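Local coordinates for protein endo-1,4-b-d-mannanase (Trichoderma reesei, PDB 1QNR) that hydrolyses internal beta-1,4-mannosidic linkages of mannans, probably with retention of configuration as in other family 5 glycoside hydrolases, at residues V179-A184 and V230-L235; T224-N229 and A263-A268; S48-V53 and C334-H339. All coordinates share one frame; numbering follows the deposited sequence.

Contact 1: V179-A184 and V230-L235; sequences VIVQWA and VQIKSL
Val181 meets Ile232 first, a worked example of how one long aliphatic side chain can fasten a loop to a helix. The methyl CD1 of Ile232 ends 3.8 Å from Val181 O and lies against the valine side chain as well, 4.2 Å from its CG1. That carbonyl is also hydrogen-bonded to the hydroxyl of Thr185, so the isoleucine packs beside a backbone oxygen that already has a partner. Three residues on from Val181, Ala184 directs its methyl toward the loop, and its CB sits 4.0 Å from Ile232 CD1. The same isoleucine methyl therefore touches two residues spaced i and i+3 along one side of the helix, and the side chain also rests on Thr185 and Ser188. It gets there because CG1 stands anti to the carbonyl carbon (chi1 -65°) and the chain runs on extended (chi2 172°).

Behind this methyl the loop folds into a type I turn from Ile232 to Leu235, closed by Leu235 N to Ile232 O at 3.2 Å. Ser188, one turn further along the helix, is hydrogen-bonded to both Ser234 OG and Ala184 O. Such packing of a helix on the loop entering a later strand belongs to the outer layer of a TIM barrel, here between helix 178-194 and the loop that leads from helix 226-230 into strand 238-242.

Contact 2: T224-N229 and A263-A268; sequences TDFAKN and AACLAA
Phe226 turns the rim of its ring to Ala264 and Cys265, joining two helices on the outside of the TIM barrel: the short helix 226-230 and the longer helix 253-267. The Ala264 methyl lies at the ring edge and in its plane, with CB 3.9 Å from Phe226 CD2 and equally close to CE2. At the next position along the rim, Cys265 SG comes to 3.9 Å from Phe226 CZ. This is a Cys sulfur-aromatic contact made at the edge: SG is 5.2 Å from the ring centroid and 75° off the ring normal. Neighbouring residues of one helix thus line adjacent stretches of a single aromatic rim.

One shell further out, both partners are held from their own sides. Phe226 has CG anti to its backbone N (chi1 -172°), which carries the ring across to helix 253-267, where His261 also meets it edge-to-face. Its backbone is hydrogen-bonded to that of Gly208. The sulfur, for its part, is fixed by a disulfide to Cys272, which ties the end of helix 253-267 to the start of strand 272-277 across the intervening loop. Ala268 N closes the last helical turn on Ala264 O at 3.2 Å.

The start of helix 226-230 is secured by Asp225 at its N-cap. Asn229 N reaches the Asp225 backbone O at 3.0 Å, while the aspartate side chain caps the first turn. That capping bond, Lys228 N to Asp225 OD1, is 3.2 Å long and nearly straight at 164°, its N-H approaching from above the carboxylate plane.

Contact 3: S48-V53 and C334-H339; sequences SGLKVV and CLVKNH
Apolar packing between Val336 and the pair Ser48 and Leu50 carries this contact, and one methyl does the touching on the helix side. Val336 CG1 lies 4.0 Å from Ser48 CB, so the serine contributes its carbon rather than its hydroxyl. The same CG1 is 4.1 Å from Leu50 CD1, where the two side chains cross at about a right angle. Val336 puts this branch forward by holding CG1 anti to the backbone N (chi1 -172°). Around them, Trp308 adjoins both Ser48 and Leu50, and Phe305 packs on Val336.

The fold explains the meeting: in the TIM barrel, helix 330-343, the last of the chain, lies beside the connection from helix 35-47 into strand 52-54, close to where the barrel closes between strands 300-309 and 21-25. Leu50 accordingly also rests on Ala22 and Thr24 of strand 21-25.

Hydrogen bonds position the serine from outside the two segments. Its OG is turned back beside the backbone N and is bonded to His44 O and to Trp332 NE1, the second partner belonging to helix 330-343 itself.

Backbone geometry shapes both sides. Gly49, with phi at 97°, ends helix 35-47 in a Schellman motif, at backbone angles that suit glycine, since they bring the CB position up against the preceding carbonyl oxygen. On the other segment, helix 330-343 widens into a pi-type turn at 334-337, which includes Val336.

In the fold
All three contacts are buried, yet each centre lies 17 to 18 Å from that of the chain, in the outer layer of the barrel. Contacts 1 and 2 adjoin: helix 226-230 belongs to contact 2 and runs straight into the loop of contact 1, and Val181 CG2 lies 3.5 Å from Asn229 OD1. Contact 3 stands across the chain's centre from contact 1, about 31 Å away between centres. Contact 1 sets one isoleucine methyl against aliphatic side chains and a backbone carbonyl, contact 2 brings sulfur to an aromatic edge, and contact 3 joins aliphatic packing to a serine. The sulfur of contact 2 is also in a disulfide, whereas contact 3's disulfide cysteine stays clear of the interface.

Contact 1: V179-A184 and V230-L235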
loop_
_atom_site.group_PDB
_atom_site.type_symbol
_atom_site.label_atom_id
_atom_site.label_comp_id
_atom_site.label_asym_id
_atom_site.label_seq_id
_atom_site.Cartn_x
_atom_site.Cartn_y
_atom_site.Cartn_z
ATOM N N VAL A 179 -7.528 -5.636 -19.154
ATOM C CA VAL A 179 -7.397 -4.156 -19.077
ATOM C C VAL A 179 -6.388 -3.805 -17.964
ATOM O O VAL A 179 -5.434 -3.033 -18.286
ATOM C CB VAL A 179 -8.743 -3.530 -18.750
ATOM C CG1 VAL A 179 -8.722 -2.012 -18.521
ATOM C CG2 VAL A 179 -9.808 -3.837 -19.845
ATOM N N ILE A 180 -6.509 -4.359 -16.783
ATOM C CA ILE A 180 -5.465 -4.074 -15.751
ATOM C C ILE A 180 -4.170 -4.710 -16.093
ATOM O O ILE A 180 -3.095 -4.091 -15.829
ATOM C CB ILE A 180 -5.982 -4.455 -14.318
ATOM C CG1 ILE A 180 -6.982 -3.358 -13.892
ATOM C CG2 ILE A 180 -4.764 -4.601 -13.352
ATOM C CD1 ILE A 180 -7.783 -3.632 -12.607
ATOM N N VAL A 181 -4.065 -5.874 -16.805
ATOM C CA VAL A 181 -2.716 -6.388 -17.179
ATOM C C VAL A 181 -2.015 -5.379 -18.078
ATOM O O VAL A 181 -0.823 -5.065 -17.852
ATOM C CB VAL A 181 -2.825 -7.761 -17.856
ATOM C CG1 VAL A 181 -1.447 -8.169 -18.381
ATOM C CG2 VAL A 181 -3.324 -8.861 -16.888
ATOM N N GLN A 182 -2.671 -4.860 -19.121
ATOM C CA GLN A 182 -2.003 -3.941 -20.052
ATOM C C GLN A 182 -1.696 -2.604 -19.415
ATOM O O GLN A 182 -0.576 -2.071 -19.630
ATOM C CB GLN A 182 -2.799 -3.718 -21.394
ATOM C CG GLN A 182 -3.001 -5.013 -22.219
ATOM C CD GLN A 182 -1.734 -5.811 -22.417
ATOM O OE1 GLN A 182 -0.632 -5.263 -22.753
ATOM N NE2 GLN A 182 -1.732 -7.123 -22.142
ATOM N N TRP A 183 -2.576 -2.072 -18.561
ATOM C CA TRP A 183 -2.283 -0.785 -17.880
ATOM C C TRP A 183 -1.125 -0.977 -16.887
ATOM O O TRP A 183 -0.171 -0.152 -16.888
ATOM C CB TRP A 183 -3.579 -0.399 -17.126
ATOM C CG TRP A 183 -3.400 0.807 -16.217
ATOM C CD1 TRP A 183 -3.420 2.145 -16.597
ATOM C CD2 TRP A 183 -3.212 0.797 -14.781
ATOM N NE1 TRP A 183 -3.172 2.953 -15.510
ATOM C CE2 TRP A 183 -3.045 2.128 -14.385
ATOM C CE3 TRP A 183 -3.122 -0.244 -13.838
ATOM C CZ2 TRP A 183 -2.878 2.452 -13.041
ATOM C CZ3 TRP A 183 -2.932 0.113 -12.476
ATOM C CH2 TRP A 183 -2.792 1.466 -12.090
ATOM N N ALA A 184 -1.142 -2.050 -16.083
ATOM C CA ALA A 184 -0.053 -2.230 -15.117
ATOM C C ALA A 184 1.288 -2.484 -15.782
ATOM O O ALA A 184 2.343 -2.017 -15.286
ATOM C CB ALA A 184 -0.395 -3.388 -14.162
ATOM N N VAL A 230 1.064 -11.119 -11.374
ATOM C CA VAL A 230 2.424 -11.226 -10.777
ATOM C C VAL A 230 3.459 -11.740 -11.775
ATOM O O VAL A 230 4.645 -11.641 -11.452
ATOM C CB VAL A 230 2.425 -12.158 -9.552
ATOM C CG1 VAL A 230 1.604 -11.590 -8.417
ATOM C CG2 VAL A 230 1.983 -13.589 -9.826
ATOM N N GLN A 231 3.111 -12.177 -12.957
ATOM C CA GLN A 231 4.031 -12.570 -14.009
ATOM C C GLN A 231 4.538 -11.388 -14.812
ATOM O O GLN A 231 5.503 -11.538 -15.587
ATOM C CB GLN A 231 3.363 -13.603 -14.989
ATOM C CG GLN A 231 3.261 -14.889 -14.201
ATOM C CD GLN A 231 2.331 -15.971 -14.669
ATOM O OE1 GLN A 231 1.987 -16.806 -13.796
ATOM N NE2 GLN A 231 1.935 -15.952 -15.923
ATOM N N ILE A 232 4.018 -10.153 -14.649
ATOM C CA ILE A 232 4.499 -8.964 -15.373
ATOM C C ILE A 232 5.957 -8.688 -14.972
ATOM O O ILE A 232 6.258 -8.611 -13.781
ATOM C CB ILE A 232 3.559 -7.739 -15.073
ATOM C CG1 ILE A 232 2.138 -7.999 -15.648
ATOM C CG2 ILE A 232 4.168 -6.431 -15.613
ATOM C CD1 ILE A 232 1.108 -6.938 -15.232
ATOM N N LYS A 233 6.870 -8.548 -15.952
ATOM C CA LYS A 233 8.284 -8.486 -15.643
ATOM C C LYS A 233 8.706 -7.270 -14.843
ATOM O O LYS A 233 9.638 -7.375 -14.020
ATOM C CB LYS A 233 9.098 -8.457 -16.984
ATOM C CG LYS A 233 8.862 -9.558 -17.980
ATOM C CD LYS A 233 10.068 -9.511 -18.941
ATOM C CE LYS A 233 10.398 -8.182 -19.599
ATOM N NZ LYS A 233 11.266 -8.538 -20.816
ATOM N N SER A 234 7.979 -6.144 -15.062
ATOM C CA SER A 234 8.301 -4.876 -14.390
ATOM C C SER A 234 7.578 -4.739 -13.052
ATOM O O SER A 234 7.643 -3.614 -12.467
ATOM C CB SER A 234 8.029 -3.750 -15.373
ATOM O OG SER A 234 6.789 -3.935 -16.057
ATOM N N LEU A 235 6.910 -5.780 -12.537
ATOM C CA LEU A 235 6.430 -5.805 -11.115
ATOM C C LEU A 235 7.360 -6.772 -10.409
ATOM O O LEU A 235 7.558 -7.944 -10.796
ATOM C CB LEU A 235 4.946 -6.239 -11.010
ATOM C CG LEU A 235 3.964 -5.299 -11.705
ATOM C CD1 LEU A 235 2.535 -5.892 -11.622
ATOM C CD2 LEU A 235 3.921 -3.886 -11.121
#

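Contact 2: T224-N229 and A263-A268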
loop_
_atom_site.group_PDB
_atom_site.type_symbol
_atom_site.label_atom_id
_atom_site.label_comp_id
_atom_site.label_asym_id
_atom_site.label_seq_id
_atom_site.Cartn_x
_atom_site.Cartn_y
_atom_site.Cartn_z
ATOM N N THR A 224 -9.463 -8.478 -12.052
ATOM C CA THR A 224 -8.031 -8.828 -11.791
ATOM C C THR A 224 -7.806 -10.320 -11.791
ATOM O O THR A 224 -8.733 -11.084 -11.431
ATOM C CB THR A 224 -7.552 -8.222 -10.433
ATOM O OG1 THR A 224 -8.358 -8.735 -9.338
ATOM C CG2 THR A 224 -7.700 -6.684 -10.406
ATOM N N ASP A 225 -6.644 -10.738 -12.332
ATOM C CA ASP A 225 -6.213 -12.142 -12.362
ATOM C C ASP A 225 -4.847 -12.143 -11.652
ATOM O O ASP A 225 -3.869 -11.630 -12.217
ATOM C CB ASP A 225 -6.147 -12.604 -13.832
ATOM C CG ASP A 225 -5.745 -14.068 -13.979
ATOM O OD1 ASP A 225 -4.873 -14.548 -13.241
ATOM O OD2 ASP A 225 -6.299 -14.795 -14.863
ATOM N N PHE A 226 -4.823 -12.644 -10.414
ATOM C CA PHE A 226 -3.590 -12.564 -9.607
ATOM C C PHE A 226 -2.379 -13.191 -10.248
ATOM O O PHE A 226 -1.278 -12.563 -10.292
ATOM C CB PHE A 226 -3.807 -13.200 -8.208
ATOM C CG PHE A 226 -2.646 -12.974 -7.278
ATOM C CD1 PHE A 226 -2.440 -11.694 -6.747
ATOM C CD2 PHE A 226 -1.809 -14.023 -6.912
ATOM C CE1 PHE A 226 -1.408 -11.487 -5.834
ATOM C CE2 PHE A 226 -0.739 -13.778 -6.014
ATOM C CZ PHE A 226 -0.513 -12.484 -5.492
ATOM N N ALA A 227 -2.546 -14.421 -10.781
ATOM C CA ALA A 227 -1.404 -15.082 -11.437
ATOM C C ALA A 227 -0.903 -14.353 -12.682
ATOM O O ALA A 227 0.330 -14.260 -12.914
ATOM C CB ALA A 227 -1.725 -16.548 -11.718
ATOM N N LYS A 228 -1.802 -13.791 -13.480
ATOM C CA LYS A 228 -1.408 -13.023 -14.662
ATOM C C LYS A 228 -0.650 -11.742 -14.246
ATOM O O LYS A 228 0.365 -11.339 -14.830
ATOM C CB LYS A 228 -2.593 -12.624 -15.566
ATOM C CG LYS A 228 -3.084 -13.855 -16.374
ATOM C CD LYS A 228 -4.136 -13.401 -17.393
ATOM C CE LYS A 228 -4.575 -14.657 -18.176
ATOM N NZ LYS A 228 -5.469 -14.256 -19.325
ATOM N N ASN A 229 -1.119 -11.057 -13.179
ATOM C CA ASN A 229 -0.494 -9.821 -12.772
ATOM C C ASN A 229 0.920 -10.064 -12.224
ATOM O O ASN A 229 1.853 -9.268 -12.573
ATOM C CB ASN A 229 -1.337 -9.066 -11.727
ATOM C CG ASN A 229 -2.648 -8.547 -12.250
ATOM O OD1 ASN A 229 -2.796 -8.242 -13.452
ATOM N ND2 ASN A 229 -3.688 -8.357 -11.380
ATOM N N ALA A 263 1.701 -19.400 -2.657
ATOM C CA ALA A 263 2.136 -20.396 -3.684
ATOM C C ALA A 263 2.156 -19.824 -5.057
ATOM O O ALA A 263 3.018 -20.186 -5.875
ATOM C CB ALA A 263 1.215 -21.633 -3.650
ATOM N N ALA A 264 1.241 -18.905 -5.456
ATOM C CA ALA A 264 1.252 -18.259 -6.758
ATOM C C ALA A 264 2.442 -17.281 -6.929
ATOM O O ALA A 264 3.101 -17.271 -8.006
ATOM C CB ALA A 264 -0.095 -17.511 -6.954
ATOM N N CYS A 265 2.826 -16.565 -5.861
ATOM C CA CYS A 265 4.048 -15.746 -5.926
ATOM C C CYS A 265 5.293 -16.632 -6.103
ATOM O O CYS A 265 6.083 -16.375 -7.025
ATOM C CB CYS A 265 4.205 -14.908 -4.628
ATOM S SG CYS A 265 3.195 -13.412 -4.571
ATOM N N LEU A 266 5.405 -17.708 -5.331
ATOM C CA LEU A 266 6.603 -18.605 -5.418
ATOM C C LEU A 266 6.618 -19.277 -6.781
ATOM O O LEU A 266 7.757 -19.404 -7.364
ATOM C CB LEU A 266 6.511 -19.604 -4.251
ATOM C CG LEU A 266 7.740 -20.601 -4.188
ATOM C CD1 LEU A 266 9.061 -19.880 -4.033
ATOM C CD2 LEU A 266 7.411 -21.586 -3.062
ATOM N N ALA A 267 5.479 -19.623 -7.387
ATOM C CA ALA A 267 5.485 -20.154 -8.784
ATOM C C ALA A 267 5.993 -19.149 -9.779
ATOM O O ALA A 267 6.598 -19.566 -10.814
ATOM C CB ALA A 267 4.105 -20.685 -9.161
ATOM N N ALA A 268 5.784 -17.849 -9.601
ATOM C CA ALA A 268 6.298 -16.813 -10.471
ATOM C C ALA A 268 7.731 -16.410 -10.095
ATOM O O ALA A 268 8.316 -15.443 -10.703
ATOM C CB ALA A 268 5.355 -15.585 -10.439
#

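Contact 3: S48-V53 and C334-H339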
loop_
_atom_site.group_PDB
_atom_site.type_symbol
_atom_site.label_atom_id
_atom_site.label_comp_id
_atom_site.label_asym_id
_atom_site.label_seq_id
_atom_site.Cartn_x
_atom_site.Cartn_y
_atom_site.Cartn_z
ATOM N N SER A 48 8.884 -0.440 18.239
ATOM C CA SER A 48 8.132 -1.696 18.278
ATOM C C SER A 48 8.787 -2.788 17.426
ATOM O O SER A 48 8.378 -3.958 17.537
ATOM C CB SER A 48 6.709 -1.402 17.694
ATOM O OG SER A 48 5.939 -0.557 18.530
ATOM N N GLY A 49 9.746 -2.449 16.586
ATOM C CA GLY A 49 10.431 -3.456 15.764
ATOM C C GLY A 49 9.915 -3.621 14.348
ATOM O O GLY A 49 10.344 -4.555 13.668
ATOM N N LEU A 50 8.950 -2.759 13.951
ATOM C CA LEU A 50 8.423 -2.811 12.588
ATOM C C LEU A 50 9.428 -2.118 11.661
ATOM O O LEU A 50 10.064 -1.097 12.038
ATOM C CB LEU A 50 7.050 -2.100 12.565
ATOM C CG LEU A 50 5.970 -2.791 13.435
ATOM C CD1 LEU A 50 4.676 -1.954 13.382
ATOM C CD2 LEU A 50 5.685 -4.221 13.017
ATOM N N LYS A 51 9.478 -2.600 10.426
ATOM C CA LYS A 51 10.552 -2.074 9.511
ATOM C C LYS A 51 9.985 -1.316 8.334
ATOM O O LYS A 51 10.740 -0.547 7.637
ATOM C CB LYS A 51 11.369 -3.271 8.926
ATOM C CG LYS A 51 12.352 -3.843 10.005
ATOM C CD LYS A 51 13.247 -4.934 9.312
ATOM C CE LYS A 51 14.288 -5.415 10.359
ATOM N NZ LYS A 51 15.227 -6.474 9.742
ATOM N N VAL A 52 8.688 -1.424 8.021
ATOM C CA VAL A 52 8.070 -0.875 6.784
ATOM C C VAL A 52 6.711 -0.251 7.122
ATOM O O VAL A 52 5.941 -0.840 7.921
ATOM C CB VAL A 52 7.874 -2.003 5.733
ATOM C CG1 VAL A 52 7.416 -1.350 4.388
ATOM C CG2 VAL A 52 9.160 -2.797 5.454
ATOM N N VAL A 53 6.450 0.927 6.553
ATOM C CA VAL A 53 5.187 1.653 6.767
ATOM C C VAL A 53 4.588 1.948 5.378
ATOM O O VAL A 53 5.293 2.431 4.475
ATOM C CB VAL A 53 5.377 3.009 7.529
ATOM C CG1 VAL A 53 4.008 3.614 7.903
ATOM C CG2 VAL A 53 6.188 2.789 8.778
ATOM N N CYS A 334 -0.523 -8.090 21.673
ATOM C CA CYS A 334 -0.881 -9.340 20.992
ATOM C C CYS A 334 -0.449 -9.460 19.501
ATOM O O CYS A 334 0.075 -10.497 19.079
ATOM C CB CYS A 334 -2.383 -9.548 21.037
ATOM S SG CYS A 334 -3.014 -11.020 20.209
ATOM N N LEU A 335 -0.659 -8.354 18.770
ATOM C CA LEU A 335 -0.473 -8.385 17.304
ATOM C C LEU A 335 0.753 -7.697 16.782
ATOM O O LEU A 335 1.064 -7.746 15.571
ATOM C CB LEU A 335 -1.752 -7.701 16.671
ATOM C CG LEU A 335 -3.034 -8.516 16.896
ATOM C CD1 LEU A 335 -4.263 -7.750 16.366
ATOM C CD2 LEU A 335 -2.956 -9.925 16.289
ATOM N N VAL A 336 1.486 -6.948 17.642
ATOM C CA VAL A 336 2.714 -6.262 17.295
ATOM C C VAL A 336 3.899 -6.812 18.109
ATOM O O VAL A 336 4.735 -7.503 17.509
ATOM C CB VAL A 336 2.590 -4.705 17.422
ATOM C CG1 VAL A 336 3.847 -4.061 16.848
ATOM C CG2 VAL A 336 1.343 -4.232 16.678
ATOM N N LYS A 337 3.982 -6.512 19.411
ATOM C CA LYS A 337 5.183 -7.000 20.165
ATOM C C LYS A 337 5.228 -8.526 20.118
ATOM O O LYS A 337 6.405 -8.948 19.831
ATOM C CB LYS A 337 5.061 -6.466 21.608
ATOM C CG LYS A 337 6.295 -6.879 22.416
ATOM C CD LYS A 337 6.454 -6.277 23.790
ATOM C CE LYS A 337 7.050 -7.339 24.745
ATOM N NZ LYS A 337 8.439 -7.709 24.355
ATOM N N ASN A 338 4.215 -9.328 20.313
ATOM C CA ASN A 338 4.383 -10.810 20.319
ATOM C C ASN A 338 4.747 -11.282 18.935
ATOM O O ASN A 338 5.510 -12.277 18.784
ATOM C CB ASN A 338 3.152 -11.576 20.812
ATOM C CG ASN A 338 2.806 -11.403 22.311
ATOM O OD1 ASN A 338 1.654 -11.771 22.733
ATOM N ND2 ASN A 338 3.680 -10.742 23.012
ATOM N N HIS A 339 4.248 -10.649 17.845
ATOM C CA HIS A 339 4.581 -11.101 16.488
ATOM C C HIS A 339 5.984 -10.741 16.107
ATOM O O HIS A 339 6.756 -11.638 15.621
ATOM C CB HIS A 339 3.581 -10.408 15.516
ATOM C CG HIS A 339 3.748 -10.862 14.096
ATOM N ND1 HIS A 339 3.923 -12.208 13.710
ATOM C CD2 HIS A 339 3.713 -10.151 12.929
ATOM C CE1 HIS A 339 3.985 -12.269 12.387
ATOM N NE2 HIS A 339 3.841 -11.032 11.853
#